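Local atomic coordinates of sucrose 6(F)-phosphate phosphorylase (Thermoanaerobacterium thermosaccharolyticum DSM 571, PDB entry 6S9V), a protein that is a phosphorylase built on an alpha-amylase-type TIM-barrel catalytic domain. Residues 19-24 / 442-447; 125-130 / 163-168. All blocks are in the same frame, centred on the assembly; numbering follows the deposited sequence.

Interaction 1 (19-24 / 442-447); sequences NKVQLI and RFRNEY
R444 reaches from the last turn of helix 432-446 and grips N19 end-on, each terminal nitrogen of its guanidinium taking a different oxygen of the asparagine. NH2 of R444 donates to OD1 of N19 over 2.7 Å, nearly straight at 165°, while NH1 of R444 donates to the N19 backbone O at 3.0 Å. Both oxygens lie close to the guanidinium plane, although NH1 stands well above the carbonyl plane of the N19 backbone O. With CG of N19 anti to its backbone N, the amide lies beside the carbonyl carbon, so that OD1 and the backbone O can both face the guanidinium; the two side-chain planes are turned 65° apart. The third arginine nitrogen, NE, donates to the F383 carbonyl, so every nitrogen of the group has an acceptor; ND2 of N19 donates to OD1 of N451. Next along the helix, OD1 of N445 accepts a hydrogen bond from the backbone N of V21 at 2.9 Å, in the carbonyl plane and on a lone pair, with an N-H...O angle of 169°. Its ND2 donates to the D47 carbonyl, so both ends of this buried amide are satisfied. K20 bends at its last torsion, placing NZ 3.0 Å from the backbone O of N445, a carbonyl at the C-terminal end of the helix. The helix dipole would probably strengthen this bond. Between the polar groups, CG2 of V21 rests on CG of R444 at 3.8 Å. The arrangement joins the lead-in to strand 22-25, the first strand of a TIM barrel, to the helix that connects the barrel with the C-terminal antiparallel sheet, as in the alpha-amylase family.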
ATOM      1  N   ASN A  19     -12.777  10.141   7.766  1.00 23.33           N
ATOM      2  CA  ASN A  19     -11.603  10.073   8.638  1.00 22.05           C
ATOM      3  C   ASN A  19     -11.747   8.954   9.669  1.00 21.02           C
ATOM      4  O   ASN A  19     -11.713   9.179  10.884  1.00 20.14           O
ATOM      5  CB  ASN A  19     -11.375  11.420   9.322  1.00 23.06           C
ATOM      6  CG  ASN A  19     -10.085  11.450  10.124  1.00 22.32           C
ATOM      7  OD1 ASN A  19      -9.137  10.724   9.816  1.00 20.97           O
ATOM      8  ND2 ASN A  19     -10.051  12.269  11.166  1.00 22.73           N
ATOM      9  N   LYS A  20     -11.870   7.730   9.175  1.00 21.27           N
ATOM     10  CA  LYS A  20     -12.018   6.564  10.035  1.00 20.45           C
ATOM     11  C   LYS A  20     -10.986   5.517   9.653  1.00 19.15           C
ATOM     12  O   LYS A  20     -10.484   5.487   8.529  1.00 19.22           O
ATOM     13  CB  LYS A  20     -13.434   5.985   9.965  1.00 22.98           C
ATOM     14  CG  LYS A  20     -14.494   6.966  10.462  1.00 26.86           C
ATOM     15  CD  LYS A  20     -15.757   6.277  10.930  1.00 31.81           C
ATOM     16  CE  LYS A  20     -16.814   7.298  11.350  1.00 34.52           C
ATOM     17  NZ  LYS A  20     -16.241   8.417  12.163  1.00 36.96           N
ATOM     18  N   VAL A  21     -10.664   4.658  10.621  1.00 19.46           N
ATOM     19  CA  VAL A  21      -9.679   3.618  10.384  1.00 18.11           C
ATOM     20  C   VAL A  21     -10.173   2.670   9.297  1.00 17.05           C
ATOM     21  O   VAL A  21     -11.355   2.297   9.246  1.00 17.69           O
ATOM     22  CB  VAL A  21      -9.387   2.876  11.701  1.00 19.34           C
ATOM     23  CG1 VAL A  21      -8.413   1.750  11.468  1.00 21.49           C
ATOM     24  CG2 VAL A  21      -8.858   3.842  12.757  1.00 19.92           C
ATOM     25  N   GLN A  22      -9.257   2.257   8.427  1.00 15.87           N
ATOM     26  CA  GLN A  22      -9.567   1.328   7.349  1.00 16.18           C
ATOM     27  C   GLN A  22      -8.790   0.027   7.515  1.00 16.84           C
ATOM     28  O   GLN A  22      -7.701   0.006   8.084  1.00 18.72           O
ATOM     29  CB  GLN A  22      -9.222   1.933   5.997  1.00 18.37           C
ATOM     30  CG  GLN A  22      -9.927   3.259   5.728  1.00 22.83           C
ATOM     31  CD  GLN A  22      -9.601   3.817   4.369  1.00 27.66           C
ATOM     32  OE1 GLN A  22      -8.545   3.535   3.807  1.00 27.94           O
ATOM     33  NE2 GLN A  22     -10.507   4.622   3.829  1.00 30.85           N
ATOM     34  N   LEU A  23      -9.353  -1.046   6.987  1.00 15.87           N
ATOM     35  CA  LEU A  23      -8.726  -2.364   6.993  1.00 16.50           C
ATOM     36  C   LEU A  23      -8.064  -2.624   5.641  1.00 18.02           C
ATOM     37  O   LEU A  23      -8.617  -2.267   4.591  1.00 20.32           O
ATOM     38  CB  LEU A  23      -9.779  -3.445   7.272  1.00 17.85           C
ATOM     39  CG  LEU A  23      -9.352  -4.914   7.111  1.00 20.29           C
ATOM     40  CD1 LEU A  23      -8.426  -5.320   8.237  1.00 19.89           C
ATOM     41  CD2 LEU A  23     -10.564  -5.837   7.052  1.00 22.89           C
ATOM     42  N   ILE A  24      -6.877  -3.233   5.666  1.00 17.10           N
ATOM     43  CA  ILE A  24      -6.248  -3.792   4.473  1.00 16.50           C
ATOM     44  C   ILE A  24      -6.271  -5.308   4.607  1.00 17.62           C
ATOM     45  O   ILE A  24      -5.748  -5.843   5.587  1.00 18.17           O
ATOM     46  CB  ILE A  24      -4.793  -3.325   4.289  1.00 17.55           C
ATOM     47  CG1 ILE A  24      -4.672  -1.803   4.294  1.00 18.44           C
ATOM     48  CG2 ILE A  24      -4.221  -3.900   2.998  1.00 20.35           C
ATOM     49  CD1 ILE A  24      -3.253  -1.333   4.581  1.00 20.09           C
ATOM     50  N   ARG A 442     -11.725   2.001  17.880  1.00 21.12           N
ATOM     51  CA  ARG A 442     -13.047   2.599  18.025  1.00 20.26           C
ATOM     52  C   ARG A 442     -12.967   3.986  18.650  1.00 20.33           C
ATOM     53  O   ARG A 442     -13.754   4.872  18.290  1.00 21.33           O
ATOM     54  CB  ARG A 442     -13.975   1.681  18.819  1.00 20.06           C
ATOM     55  CG  ARG A 442     -14.313   0.406  18.041  1.00 22.90           C
ATOM     56  CD  ARG A 442     -15.712  -0.092  18.368  1.00 27.92           C
ATOM     57  NE  ARG A 442     -15.792  -0.796  19.630  1.00 30.39           N
ATOM     58  CZ  ARG A 442     -16.925  -1.093  20.259  1.00 29.20           C
ATOM     59  NH1 ARG A 442     -18.109  -0.744  19.755  1.00 25.72           N
ATOM     60  NH2 ARG A 442     -16.862  -1.748  21.405  1.00 30.57           N
ATOM     61  N   PHE A 443     -12.029   4.205  19.574  1.00 19.27           N
ATOM     62  CA  PHE A 443     -11.825   5.560  20.070  1.00 21.22           C
ATOM     63  C   PHE A 443     -11.441   6.504  18.935  1.00 21.46           C
ATOM     64  O   PHE A 443     -11.975   7.618  18.832  1.00 22.63           O
ATOM     65  CB  PHE A 443     -10.754   5.602  21.157  1.00 20.52           C
ATOM     66  CG  PHE A 443     -10.575   6.975  21.755  1.00 20.49           C
ATOM     67  CD1 PHE A 443     -11.433   7.427  22.745  1.00 24.75           C
ATOM     68  CD2 PHE A 443      -9.576   7.819  21.299  1.00 20.65           C
ATOM     69  CE1 PHE A 443     -11.293   8.708  23.287  1.00 26.20           C
ATOM     70  CE2 PHE A 443      -9.420   9.092  21.845  1.00 23.57           C
ATOM     71  CZ  PHE A 443     -10.278   9.530  22.839  1.00 25.40           C
ATOM     72  N   ARG A 444     -10.530   6.066  18.060  1.00 19.12           N
ATOM     73  CA  ARG A 444     -10.113   6.886  16.924  1.00 20.57           C
ATOM     74  C   ARG A 444     -11.261   7.136  15.944  1.00 22.19           C
ATOM     75  O   ARG A 444     -11.271   8.163  15.248  1.00 21.67           O
ATOM     76  CB  ARG A 444      -8.926   6.213  16.230  1.00 20.99           C
ATOM     77  CG  ARG A 444      -8.436   6.883  14.970  1.00 21.94           C
ATOM     78  CD  ARG A 444      -8.025   8.329  15.181  1.00 21.90           C
ATOM     79  NE  ARG A 444      -7.467   8.880  13.947  1.00 20.19           N
ATOM     80  CZ  ARG A 444      -8.193   9.203  12.878  1.00 20.58           C
ATOM     81  NH1 ARG A 444      -9.506   9.041  12.900  1.00 21.25           N
ATOM     82  NH2 ARG A 444      -7.607   9.681  11.788  1.00 20.54           N
ATOM     83  N   ASN A 445     -12.223   6.213  15.860  1.00 21.62           N
ATOM     84  CA  ASN A 445     -13.380   6.415  14.993  1.00 20.84           C
ATOM     85  C   ASN A 445     -14.468   7.252  15.645  1.00 22.80           C
ATOM     86  O   ASN A 445     -15.247   7.902  14.938  1.00 24.81           O
ATOM     87  CB  ASN A 445     -13.997   5.080  14.581  1.00 20.47           C
ATOM     88  CG  ASN A 445     -13.120   4.312  13.629  1.00 21.06           C
ATOM     89  OD1 ASN A 445     -12.228   4.884  12.997  1.00 21.11           O
ATOM     90  ND2 ASN A 445     -13.366   3.004  13.516  1.00 22.01           N
ATOM     91  N   GLU A 446     -14.568   7.225  16.973  1.00 22.42           N
ATOM     92  CA  GLU A 446     -15.702   7.827  17.657  1.00 22.56           C
ATOM     93  C   GLU A 446     -15.412   9.225  18.180  1.00 22.13           C
ATOM     94  O   GLU A 446     -16.306  10.078  18.174  1.00 24.31           O
ATOM     95  CB  GLU A 446     -16.145   6.960  18.847  1.00 25.49           C
ATOM     96  CG  GLU A 446     -16.733   5.597  18.498  1.00 28.67           C
ATOM     97  CD  GLU A 446     -16.872   4.690  19.721  1.00 31.60           C
ATOM     98  OE1 GLU A 446     -16.371   5.072  20.798  1.00 33.13           O
ATOM     99  OE2 GLU A 446     -17.487   3.604  19.613  1.00 30.93           O
ATOM    100  N   TYR A 447     -14.193   9.498  18.633  1.00 21.91           N
ATOM    101  CA  TYR A 447     -13.950  10.754  19.325  1.00 22.25           C
ATOM    102  C   TYR A 447     -13.783  11.892  18.325  1.00 22.89           C
ATOM    103  O   TYR A 447     -12.945  11.829  17.425  1.00 23.76           O
ATOM    104  CB  TYR A 447     -12.737  10.653  20.239  1.00 21.47           C
ATOM    105  CG  TYR A 447     -12.766  11.762  21.267  1.00 23.68           C
ATOM    106  CD1 TYR A 447     -13.736  11.784  22.264  1.00 25.22           C
ATOM    107  CD2 TYR A 447     -11.868  12.812  21.206  1.00 24.11           C
ATOM    108  CE1 TYR A 447     -13.787  12.815  23.191  1.00 25.23           C
ATOM    109  CE2 TYR A 447     -11.909  13.838  22.125  1.00 23.57           C
ATOM    110  CZ  TYR A 447     -12.865  13.837  23.110  1.00 23.94           C
ATOM    111  OH  TYR A 447     -12.898  14.872  24.007  1.00 24.29           O
TER

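Interaction 2 (125-130 / 163-168); sequences FITLDK and EEEKVW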
ATOM      1  N   PHE A 125       0.812  -3.178 -25.771  1.00 25.51           N
ATOM      2  CA  PHE A 125       2.006  -3.693 -25.117  1.00 24.44           C
ATOM      3  C   PHE A 125       3.252  -2.998 -25.644  1.00 24.90           C
ATOM      4  O   PHE A 125       3.267  -2.434 -26.742  1.00 24.65           O
ATOM      5  CB  PHE A 125       2.091  -5.213 -25.316  1.00 23.77           C
ATOM      6  CG  PHE A 125       0.796  -5.912 -25.010  1.00 23.46           C
ATOM      7  CD1 PHE A 125       0.333  -5.986 -23.709  1.00 21.40           C
ATOM      8  CD2 PHE A 125       0.017  -6.441 -26.025  1.00 25.61           C
ATOM      9  CE1 PHE A 125      -0.874  -6.603 -23.417  1.00 23.59           C
ATOM     10  CE2 PHE A 125      -1.190  -7.048 -25.742  1.00 24.75           C
ATOM     11  CZ  PHE A 125      -1.638  -7.124 -24.442  1.00 24.90           C
ATOM     12  N   ILE A 126       4.297  -3.022 -24.822  1.00 24.94           N
ATOM     13  CA  ILE A 126       5.544  -2.313 -25.145  1.00 26.36           C
ATOM     14  C   ILE A 126       6.440  -3.325 -25.847  1.00 25.94           C
ATOM     15  O   ILE A 126       7.359  -3.911 -25.275  1.00 24.95           O
ATOM     16  CB  ILE A 126       6.201  -1.697 -23.902  1.00 28.31           C
ATOM     17  CG1 ILE A 126       5.222  -0.774 -23.173  1.00 26.82           C
ATOM     18  CG2 ILE A 126       7.457  -0.927 -24.296  1.00 31.46           C
ATOM     19  CD1 ILE A 126       5.755  -0.214 -21.859  1.00 24.28           C
ATOM     20  N   THR A 127       6.139  -3.569 -27.118  1.00 27.84           N
ATOM     21  CA  THR A 127       7.091  -4.260 -27.973  1.00 31.25           C
ATOM     22  C   THR A 127       8.355  -3.409 -28.066  1.00 32.71           C
ATOM     23  O   THR A 127       8.290  -2.176 -28.089  1.00 30.45           O
ATOM     24  CB  THR A 127       6.489  -4.516 -29.352  1.00 32.41           C
ATOM     25  OG1 THR A 127       5.822  -3.337 -29.815  1.00 33.13           O
ATOM     26  CG2 THR A 127       5.489  -5.672 -29.288  1.00 31.28           C
ATOM     27  N   LEU A 128       9.516  -4.064 -28.080  1.00 35.18           N
ATOM     28  CA  LEU A 128      10.762  -3.322 -27.915  1.00 36.26           C
ATOM     29  C   LEU A 128      11.040  -2.367 -29.076  1.00 37.80           C
ATOM     30  O   LEU A 128      11.878  -1.471 -28.931  1.00 37.93           O
ATOM     31  CB  LEU A 128      11.945  -4.277 -27.744  1.00 35.18           C
ATOM     32  CG  LEU A 128      11.946  -5.180 -26.506  1.00 34.95           C
ATOM     33  CD1 LEU A 128      13.373  -5.632 -26.205  1.00 37.54           C
ATOM     34  CD2 LEU A 128      11.332  -4.542 -25.292  1.00 33.38           C
ATOM     35  N   ASP A 129      10.378  -2.539 -30.221  1.00 37.13           N
ATOM     36  CA  ASP A 129      10.548  -1.585 -31.312  1.00 37.11           C
ATOM     37  C   ASP A 129      10.044  -0.192 -30.946  1.00 37.20           C
ATOM     38  O   ASP A 129      10.376   0.775 -31.639  1.00 38.41           O
ATOM     39  CB  ASP A 129       9.846  -2.079 -32.578  1.00 37.80           C
ATOM     40  CG  ASP A 129       8.362  -2.308 -32.381  1.00 44.73           C
ATOM     41  OD1 ASP A 129       7.878  -2.223 -31.233  1.00 47.41           O
ATOM     42  OD2 ASP A 129       7.674  -2.567 -33.392  1.00 49.95           O
ATOM     43  N   LYS A 130       9.231  -0.069 -29.896  1.00 35.18           N
ATOM     44  CA  LYS A 130       8.809   1.240 -29.413  1.00 35.03           C
ATOM     45  C   LYS A 130       9.904   1.963 -28.638  1.00 38.13           C
ATOM     46  O   LYS A 130       9.785   3.174 -28.415  1.00 39.76           O
ATOM     47  CB  LYS A 130       7.559   1.106 -28.536  1.00 30.96           C
ATOM     48  CG  LYS A 130       6.314   0.646 -29.294  1.00 30.63           C
ATOM     49  CD  LYS A 130       5.120   0.481 -28.361  1.00 30.41           C
ATOM     50  CE  LYS A 130       3.818   0.269 -29.120  1.00 29.79           C
ATOM     51  NZ  LYS A 130       2.639   0.069 -28.202  1.00 28.57           N
ATOM     52  N   GLU A 163       7.823 -16.454 -35.026  1.00 48.98           N
ATOM     53  CA  GLU A 163       8.883 -15.522 -34.689  1.00 60.28           C
ATOM     54  C   GLU A 163       8.937 -15.289 -33.185  1.00 53.83           C
ATOM     55  O   GLU A 163       7.929 -15.389 -32.481  1.00 46.38           O
ATOM     56  CB  GLU A 163       8.653 -14.197 -35.413  1.00 85.34           C
ATOM     57  CG  GLU A 163       8.899 -14.262 -36.910  1.00108.65           C
ATOM     58  CD  GLU A 163       8.378 -13.040 -37.642  1.00124.68           C
ATOM     59  OE1 GLU A 163       7.864 -12.118 -36.975  1.00128.51           O
ATOM     60  OE2 GLU A 163       8.477 -13.005 -38.887  1.00131.49           O
ATOM     61  N   GLU A 164      10.134 -14.982 -32.693  1.00 59.72           N
ATOM     62  CA  GLU A 164      10.311 -14.601 -31.301  1.00 58.93           C
ATOM     63  C   GLU A 164      10.102 -13.099 -31.180  1.00 50.42           C
ATOM     64  O   GLU A 164      10.579 -12.327 -32.017  1.00 49.13           O
ATOM     65  CB  GLU A 164      11.705 -14.970 -30.790  1.00 65.87           C
ATOM     66  CG  GLU A 164      12.044 -16.454 -30.835  1.00 72.22           C
ATOM     67  CD  GLU A 164      11.214 -17.285 -29.878  1.00 76.82           C
ATOM     68  OE1 GLU A 164      10.392 -16.708 -29.138  1.00 78.00           O
ATOM     69  OE2 GLU A 164      11.391 -18.520 -29.863  1.00 79.64           O
ATOM     70  N   GLU A 165       9.381 -12.691 -30.141  1.00 45.94           N
ATOM     71  CA  GLU A 165       9.092 -11.287 -29.897  1.00 43.16           C
ATOM     72  C   GLU A 165       9.339 -10.969 -28.434  1.00 35.57           C
ATOM     73  O   GLU A 165       8.882 -11.699 -27.546  1.00 31.89           O
ATOM     74  CB  GLU A 165       7.650 -10.917 -30.259  1.00 46.76           C
ATOM     75  CG  GLU A 165       7.386  -9.417 -30.189  1.00 49.59           C
ATOM     76  CD  GLU A 165       7.128  -8.796 -31.545  1.00 54.74           C
ATOM     77  OE1 GLU A 165       6.266  -9.314 -32.286  1.00 56.81           O
ATOM     78  OE2 GLU A 165       7.792  -7.790 -31.873  1.00 57.66           O
ATOM     79  N   LYS A 166      10.029  -9.866 -28.190  1.00 33.39           N
ATOM     80  CA  LYS A 166      10.267  -9.370 -26.845  1.00 32.31           C
ATOM     81  C   LYS A 166       9.290  -8.250 -26.534  1.00 30.80           C
ATOM     82  O   LYS A 166       9.017  -7.399 -27.385  1.00 32.88           O
ATOM     83  CB  LYS A 166      11.702  -8.859 -26.705  1.00 35.39           C
ATOM     84  CG  LYS A 166      12.749  -9.949 -26.786  1.00 38.72           C
ATOM     85  CD  LYS A 166      14.147  -9.382 -26.601  1.00 42.11           C
ATOM     86  CE  LYS A 166      15.161 -10.489 -26.367  1.00 43.34           C
ATOM     87  NZ  LYS A 166      15.568 -11.135 -27.632  1.00 44.04           N
ATOM     88  N   VAL A 167       8.733  -8.282 -25.324  1.00 27.64           N
ATOM     89  CA  VAL A 167       7.881  -7.214 -24.824  1.00 25.88           C
ATOM     90  C   VAL A 167       8.358  -6.849 -23.425  1.00 24.42           C
ATOM     91  O   VAL A 167       8.925  -7.675 -22.701  1.00 24.22           O
ATOM     92  CB  VAL A 167       6.379  -7.587 -24.797  1.00 28.62           C
ATOM     93  CG1 VAL A 167       5.893  -7.924 -26.195  1.00 31.03           C
ATOM     94  CG2 VAL A 167       6.135  -8.735 -23.841  1.00 30.98           C
ATOM     95  N   TRP A 168       8.117  -5.602 -23.046  1.00 24.31           N
ATOM     96  CA  TRP A 168       8.572  -5.110 -21.756  1.00 24.50           C
ATOM     97  C   TRP A 168       7.808  -5.786 -20.622  1.00 23.44           C
ATOM     98  O   TRP A 168       6.575  -5.890 -20.652  1.00 24.09           O
ATOM     99  CB  TRP A 168       8.400  -3.592 -21.700  1.00 26.15           C
ATOM    100  CG  TRP A 168       9.413  -2.900 -20.853  1.00 27.78           C
ATOM    101  CD1 TRP A 168       9.253  -2.437 -19.578  1.00 27.65           C
ATOM    102  CD2 TRP A 168      10.770  -2.630 -21.214  1.00 30.69           C
ATOM    103  NE1 TRP A 168      10.426  -1.870 -19.131  1.00 28.75           N
ATOM    104  CE2 TRP A 168      11.373  -1.981 -20.117  1.00 30.90           C
ATOM    105  CE3 TRP A 168      11.533  -2.869 -22.361  1.00 35.78           C
ATOM    106  CZ2 TRP A 168      12.703  -1.561 -20.138  1.00 34.53           C
ATOM    107  CZ3 TRP A 168      12.856  -2.452 -22.380  1.00 40.56           C
ATOM    108  CH2 TRP A 168      13.425  -1.806 -21.272  1.00 38.87           C
TER
HETATM  109  O   HOH W   1       4.872  -4.692 -22.606  1.00 23.60           O
HETATM  110  O   HOH W   2       9.406  -5.229 -31.409  1.00 47.84           O
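The torsions of L128 split its two methyls between neighbours: chi1 (-63°) sets CG anti to the carbonyl carbon, and chi2 (-158°) puts CD1 near trans, against CB of K166. The other methyl, CD2, then meets the indole edge, 3.4 Å from CE3 of W168 and in the plane of the ring. The backbones join in a single beta bridge between T127 and V167, where an inverse gamma turn centred on I126 lies beside the strand of a two-stranded antiparallel hairpin, 153-157 and 164-168. The amide N of W168 donates to O of I126 at 2.9 Å, and the same oxygen receives a CA-H...O contact from V167. Beyond the bridge, L128 N makes only a weak bond to O of K166. Side chains fill in around these bonds: CB of I126 packs on CB of W168 at 3.6 Å, CG2 of T127 on CG1 of V167, and CG of L128 also on CB of K166. OG1 of T127 donates to OD1 of D129 at 2.7 Å, on the syn side of the carboxylate. D129 and E165 both form salt bridges with R117, which probably offsets the repulsion between their charges. Water links the segments twice. One molecule accepts from I126 N and donates to O of W168; the other accepts from D129 N and donates to OE2 of E165, 3.1 Å from each of those two atoms.

Overall arrangement
The two contacts lie on opposite sides of the chain's centre, their own centres about 47 Å apart and their nearest atoms about 26 Å apart, and they share no helix or strand. In chain order, 19-24 comes first, both segments of interaction 2 follow, and 442-447 comes last. Interaction 1 thus brings together parts of the chain more than 400 residues apart, at the first barrel strand and the helix before the C-terminal sheet. Interaction 2 is local: only 32 residues separate its segments, and it ties a loop to a small hairpin. One contact joins barrel to C-terminal region; the other lies in the excursion between barrel strands 92-97 and 207-210, the position of domain B in the alpha-amylase family.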